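Local coordinates for protein 3-dehydroquinate dehydratase (Geobacillus kaustophilus, PDB 2YR1) that probably catalyses the cis-dehydration of 3-dehydroquinate to 3-dehydroshikimate through a Schiff-base intermediate, in the third step of the chorismate pathway, at residues A[18-23]-A[247-252]; A[157-162]-A[193-198]. All blocks are in the same frame, centred on the assembly; numbering follows the deposited sequence.

Contact 1: residues A[18-23]-A[247-252]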
loop_
_atom_site.group_PDB
_atom_site.type_symbol
_atom_site.label_atom_id
_atom_site.label_comp_id
_atom_site.label_asym_id
_atom_site.label_seq_id
_atom_site.Cartn_x
_atom_site.Cartn_y
_atom_site.Cartn_z
ATOM N N THR A 18 -0.344 7.329 16.742
ATOM C CA THR A 18 0.354 6.155 16.250
ATOM C C THR A 18 -0.617 5.234 15.513
ATOM O O THR A 18 -0.265 4.615 14.521
ATOM C CB THR A 18 0.934 5.349 17.418
ATOM O OG1 THR A 18 1.744 6.201 18.233
ATOM C CG2 THR A 18 1.781 4.196 16.887
ATOM N N GLU A 19 -1.839 5.150 16.025
ATOM C CA GLU A 19 -2.855 4.274 15.461
ATOM C C GLU A 19 -3.777 4.902 14.426
ATOM O O GLU A 19 -4.341 5.979 14.640
ATOM C CB GLU A 19 -3.741 3.716 16.575
ATOM C CG GLU A 19 -2.993 3.167 17.750
ATOM C CD GLU A 19 -1.960 2.164 17.333
ATOM O OE1 GLU A 19 -2.344 1.126 16.742
ATOM O OE2 GLU A 19 -0.763 2.419 17.594
ATOM N N PRO A 20 -3.934 4.240 13.277
ATOM C CA PRO A 20 -4.852 4.889 12.342
ATOM C C PRO A 20 -6.292 4.678 12.873
ATOM O O PRO A 20 -6.569 3.690 13.547
ATOM C CB PRO A 20 -4.569 4.181 11.002
ATOM C CG PRO A 20 -3.738 2.970 11.330
ATOM C CD PRO A 20 -3.006 3.311 12.605
ATOM N N CYS A 21 -7.192 5.624 12.637
ATOM C CA CYS A 21 -8.574 5.449 13.102
ATOM C C CYS A 21 -9.471 4.941 11.992
ATOM O O CYS A 21 -9.328 5.341 10.837
ATOM C CB CYS A 21 -9.145 6.760 13.631
ATOM S SG CYS A 21 -8.343 7.284 15.119
ATOM N N ILE A 22 -10.382 4.042 12.345
ATOM C CA ILE A 22 -11.315 3.494 11.379
ATOM C C ILE A 22 -12.686 4.128 11.589
ATOM O O ILE A 22 -13.264 4.034 12.684
ATOM C CB ILE A 22 -11.484 1.964 11.539
ATOM C CG1 ILE A 22 -10.143 1.256 11.352
ATOM C CG2 ILE A 22 -12.486 1.471 10.536
ATOM C CD1 ILE A 22 -10.191 -0.253 11.549
ATOM N N CYS A 23 -13.202 4.769 10.548
ATOM C CA CYS A 23 -14.530 5.378 10.610
ATOM C C CYS A 23 -15.535 4.542 9.789
ATOM O O CYS A 23 -15.252 4.166 8.650
ATOM C CB CYS A 23 -14.496 6.801 10.040
ATOM S SG CYS A 23 -16.131 7.614 10.094
ATOM N N THR A 247 -7.261 -6.540 9.746
ATOM C CA THR A 247 -6.293 -7.595 9.434
ATOM C C THR A 247 -5.030 -6.993 8.816
ATOM O O THR A 247 -3.911 -7.224 9.287
ATOM C CB THR A 247 -6.895 -8.610 8.426
ATOM O OG1 THR A 247 -7.999 -9.285 9.035
ATOM C CG2 THR A 247 -5.853 -9.632 7.983
ATOM N N VAL A 248 -5.217 -6.218 7.753
ATOM C CA VAL A 248 -4.087 -5.601 7.047
ATOM C C VAL A 248 -3.343 -4.577 7.894
ATOM O O VAL A 248 -2.098 -4.535 7.908
ATOM C CB VAL A 248 -4.581 -4.945 5.721
ATOM C CG1 VAL A 248 -3.463 -4.224 5.035
ATOM C CG2 VAL A 248 -5.160 -6.037 4.804
ATOM N N LEU A 249 -4.091 -3.741 8.605
ATOM C CA LEU A 249 -3.449 -2.725 9.426
ATOM C C LEU A 249 -2.518 -3.339 10.439
ATOM O O LEU A 249 -1.428 -2.826 10.659
ATOM C CB LEU A 249 -4.478 -1.874 10.167
ATOM C CG LEU A 249 -5.332 -0.939 9.313
ATOM C CD1 LEU A 249 -6.270 -0.140 10.231
ATOM C CD2 LEU A 249 -4.422 -0.004 8.518
ATOM N N SER A 250 -2.953 -4.426 11.070
ATOM C CA SER A 250 -2.142 -5.079 12.085
ATOM C C SER A 250 -0.841 -5.614 11.487
ATOM O O SER A 250 0.234 -5.426 12.052
ATOM C CB SER A 250 -2.937 -6.199 12.750
ATOM O OG SER A 250 -4.067 -5.657 13.422
ATOM N N ILE A 251 -0.941 -6.248 10.329
ATOM C CA ILE A 251 0.239 -6.783 9.665
ATOM C C ILE A 251 1.126 -5.622 9.220
ATOM O O ILE A 251 2.309 -5.574 9.527
ATOM C CB ILE A 251 -0.176 -7.623 8.457
ATOM C CG1 ILE A 251 -0.919 -8.862 8.962
ATOM C CG2 ILE A 251 1.051 -7.979 7.611
ATOM C CD1 ILE A 251 -1.616 -9.642 7.895
ATOM N N LEU A 252 0.533 -4.666 8.525
ATOM C CA LEU A 252 1.284 -3.520 8.051
ATOM C C LEU A 252 1.958 -2.807 9.219
ATOM O O LEU A 252 3.098 -2.384 9.103
ATOM C CB LEU A 252 0.348 -2.560 7.307
ATOM C CG LEU A 252 0.963 -1.523 6.369
ATOM C CD1 LEU A 252 1.927 -2.202 5.376
ATOM C CD2 LEU A 252 -0.176 -0.802 5.634
#

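Contact 2: residues A[157-162]-A[193-198]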
loop_
_atom_site.group_PDB
_atom_site.type_symbol
_atom_site.label_atom_id
_atom_site.label_comp_id
_atom_site.label_asym_id
_atom_site.label_seq_id
_atom_site.Cartn_x
_atom_site.Cartn_y
_atom_site.Cartn_z
ATOM N N THR A 157 -3.439 20.902 -6.930
ATOM C CA THR A 157 -4.820 21.234 -6.585
ATOM C C THR A 157 -5.197 20.603 -5.250
ATOM O O THR A 157 -5.821 21.242 -4.407
ATOM C CB THR A 157 -5.762 20.739 -7.688
ATOM O OG1 THR A 157 -5.267 21.203 -8.947
ATOM C CG2 THR A 157 -7.167 21.274 -7.501
ATOM N N LEU A 158 -4.795 19.348 -5.056
ATOM C CA LEU A 158 -5.095 18.634 -3.815
ATOM C C LEU A 158 -4.374 19.299 -2.649
ATOM O O LEU A 158 -4.936 19.466 -1.558
ATOM C CB LEU A 158 -4.677 17.159 -3.951
ATOM C CG LEU A 158 -5.430 16.423 -5.067
ATOM C CD1 LEU A 158 -5.007 14.962 -5.126
ATOM C CD2 LEU A 158 -6.940 16.550 -4.835
ATOM N N LEU A 159 -3.121 19.674 -2.876
ATOM C CA LEU A 159 -2.351 20.336 -1.829
ATOM C C LEU A 159 -3.003 21.692 -1.477
ATOM O O LEU A 159 -3.157 22.018 -0.304
ATOM C CB LEU A 159 -0.901 20.515 -2.281
ATOM C CG LEU A 159 0.011 21.247 -1.287
ATOM C CD1 LEU A 159 -0.103 20.621 0.104
ATOM C CD2 LEU A 159 1.454 21.188 -1.800
ATOM N N ALA A 160 -3.406 22.455 -2.492
ATOM C CA ALA A 160 -4.056 23.744 -2.279
ATOM C C ALA A 160 -5.369 23.589 -1.504
ATOM O O ALA A 160 -5.649 24.370 -0.587
ATOM C CB ALA A 160 -4.310 24.434 -3.623
ATOM N N ASP A 161 -6.172 22.579 -1.853
ATOM C CA ASP A 161 -7.429 22.328 -1.139
ATOM C C ASP A 161 -7.213 22.141 0.350
ATOM O O ASP A 161 -7.925 22.714 1.167
ATOM C CB ASP A 161 -8.145 21.066 -1.662
ATOM C CG ASP A 161 -8.768 21.264 -3.027
ATOM O OD1 ASP A 161 -9.260 22.380 -3.323
ATOM O OD2 ASP A 161 -8.788 20.284 -3.802
ATOM N N MET A 162 -6.226 21.325 0.707
ATOM C CA MET A 162 -5.957 21.057 2.104
ATOM C C MET A 162 -5.372 22.282 2.810
ATOM O O MET A 162 -5.651 22.524 3.977
ATOM C CB MET A 162 -5.021 19.846 2.243
ATOM C CG MET A 162 -5.731 18.517 1.988
ATOM S SD MET A 162 -4.702 17.050 2.100
ATOM C CE MET A 162 -3.851 17.067 0.486
ATOM N N GLU A 193 1.217 13.135 1.583
ATOM C CA GLU A 193 2.533 13.260 2.202
ATOM C C GLU A 193 3.052 14.701 2.150
ATOM O O GLU A 193 3.671 15.195 3.104
ATOM C CB GLU A 193 3.524 12.301 1.503
ATOM C CG GLU A 193 4.946 12.281 2.094
ATOM C CD GLU A 193 4.996 11.874 3.573
ATOM O OE1 GLU A 193 4.298 10.919 3.976
ATOM O OE2 GLU A 193 5.751 12.509 4.341
ATOM N N GLU A 194 2.826 15.382 1.040
ATOM C CA GLU A 194 3.272 16.777 0.971
ATOM C C GLU A 194 2.456 17.639 1.929
ATOM O O GLU A 194 3.006 18.484 2.627
ATOM C CB GLU A 194 3.144 17.323 -0.436
ATOM C CG GLU A 194 4.278 16.925 -1.318
ATOM C CD GLU A 194 4.033 17.266 -2.769
ATOM O OE1 GLU A 194 3.103 18.058 -3.052
ATOM O OE2 GLU A 194 4.769 16.736 -3.628
ATOM N N ALA A 195 1.147 17.413 1.970
ATOM C CA ALA A 195 0.274 18.182 2.852
ATOM C C ALA A 195 0.639 17.952 4.316
ATOM O O ALA A 195 0.621 18.875 5.139
ATOM C CB ALA A 195 -1.179 17.797 2.598
ATOM N N ARG A 196 0.993 16.714 4.624
ATOM C CA ARG A 196 1.357 16.306 5.973
ATOM C C ARG A 196 2.511 17.123 6.539
ATOM O O ARG A 196 2.540 17.448 7.726
ATOM C CB ARG A 196 1.728 14.828 5.948
ATOM C CG ARG A 196 2.255 14.279 7.246
ATOM C CD ARG A 196 3.048 13.019 6.934
ATOM N NE ARG A 196 2.861 12.037 7.985
ATOM C CZ ARG A 196 3.266 10.784 7.907
ATOM N NH1 ARG A 196 3.884 10.350 6.815
ATOM N NH2 ARG A 196 3.046 9.969 8.924
ATOM N N ARG A 197 3.456 17.444 5.672
ATOM C CA ARG A 197 4.613 18.230 6.046
ATOM C C ARG A 197 4.322 19.733 6.087
ATOM O O ARG A 197 5.089 20.494 6.672
ATOM C CB ARG A 197 5.746 17.944 5.062
ATOM C CG ARG A 197 6.496 16.678 5.402
ATOM C CD ARG A 197 7.296 16.195 4.237
ATOM N NE ARG A 197 8.425 15.365 4.651
ATOM C CZ ARG A 197 8.341 14.352 5.504
ATOM N NH1 ARG A 197 7.171 14.037 6.051
ATOM N NH2 ARG A 197 9.422 13.639 5.796
ATOM N N GLU A 198 3.209 20.151 5.480
ATOM C CA GLU A 198 2.840 21.569 5.426
ATOM C C GLU A 198 1.798 22.019 6.457
ATOM O O GLU A 198 1.891 23.136 6.975
ATOM C CB GLU A 198 2.344 21.922 4.019
ATOM C CG GLU A 198 2.063 23.402 3.790
ATOM C CD GLU A 198 3.328 24.244 3.638
ATOM O OE1 GLU A 198 4.014 24.136 2.601
ATOM O OE2 GLU A 198 3.636 25.020 4.563
#

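Contact 1: residues A[18-23]-A[247-252]
The 2.7 Å bond from L252 N to V248 O closes a turn of helix 242-256, from which L249 reaches P20 and I22. In this (beta/alpha)8 TIM barrel the helix is the last of the chain, and it lies outside the first barrel strand, 21-26, whose neighbours in the sheet are 48-52 and 226-228. P20 and I22 both turn their side chains toward the helix, while C21 between them points away, the alternation of an extended chain. The contact itself is wholly apolar and buried. L249 holds CG anti to its own carbonyl carbon (chi1 -69°); its CD1 faces I22 and P20, its CD2 P20. I22 leads with its longer branch, extended to CD1, which stops 4.1 Å from L249 CD1 as the two side chains overlap alongside, pointing opposite ways. W220 packs against both P20 and L249 and continues the apolar layer. Backbone bonds from C21 to A225 and T227, and a bond from I22 N to D47 OD2, fix the backbone beneath. Elsewhere on this helix, T247, V248 and I251 pack on the second subunit, so one helix serves both barrel and dimer. Just before the strand, P20 CG faces the L249 fork, 4.1 Å from L249 CD2 and 4.2 Å from L249 CD1.

Contact 2: residues A[157-162]-A[193-198]
With CG anti to the backbone N (chi1 178°), L159 swings its fork across to helix 182-198, while M162, bent at its last torsion (chi3 -79°), folds its thioether end onto A195. L159 CD1 sits against the A195 backbone, 3.7 Å from A195 CA. M162 lays its SD-CE end against the A195 methyl: its SD is 3.6 Å from A195 CB and its CE 3.5 Å, a tight carbon pair. The small alanine thus takes both larger side chains. On the outer side the extended E194 crosses L159 at about a right angle, with E194 OE1 3.8 Å from L159 CD2; the charge of this carboxylate is answered by K155 in a salt bridge. Away from L159 and M162, E193 binds two arginines of its own helix: R196 NH1 meets the syn lone pair of E193 OE1 at 2.9 Å, and R197 NH1 lies 2.7 Å from E193 OE2. R197 also pairs with E183 of the second subunit. Inward, M162 rests on V175, L203 and T205 of the strands. The axes of the two segments approach to 9.6 Å and cross at -33°, an arrangement typical of successive helices in the outer ring of a TIM barrel.

How the contacts relate
Contact 1 joins a helix to a strand and contact 2 joins two helices, so they represent two of the relations that build a TIM barrel: helix on sheet, and helix beside helix. Contact 1 is fully buried and purely aliphatic. Contact 2 is only partly buried and runs from a buried methionine to the carboxylate of E194 at its partly exposed side; a salt-bridge network of E193, R196 and R197 lies on the helix beyond. They share no helix or strand; their centres are 22 Å apart and their nearest atoms about 8 Å. Both segments of contact 2 lie between those of contact 1 along the chain. Both adjoin the second subunit, contact 1 by apolar packing and contact 2 partly through a salt bridge.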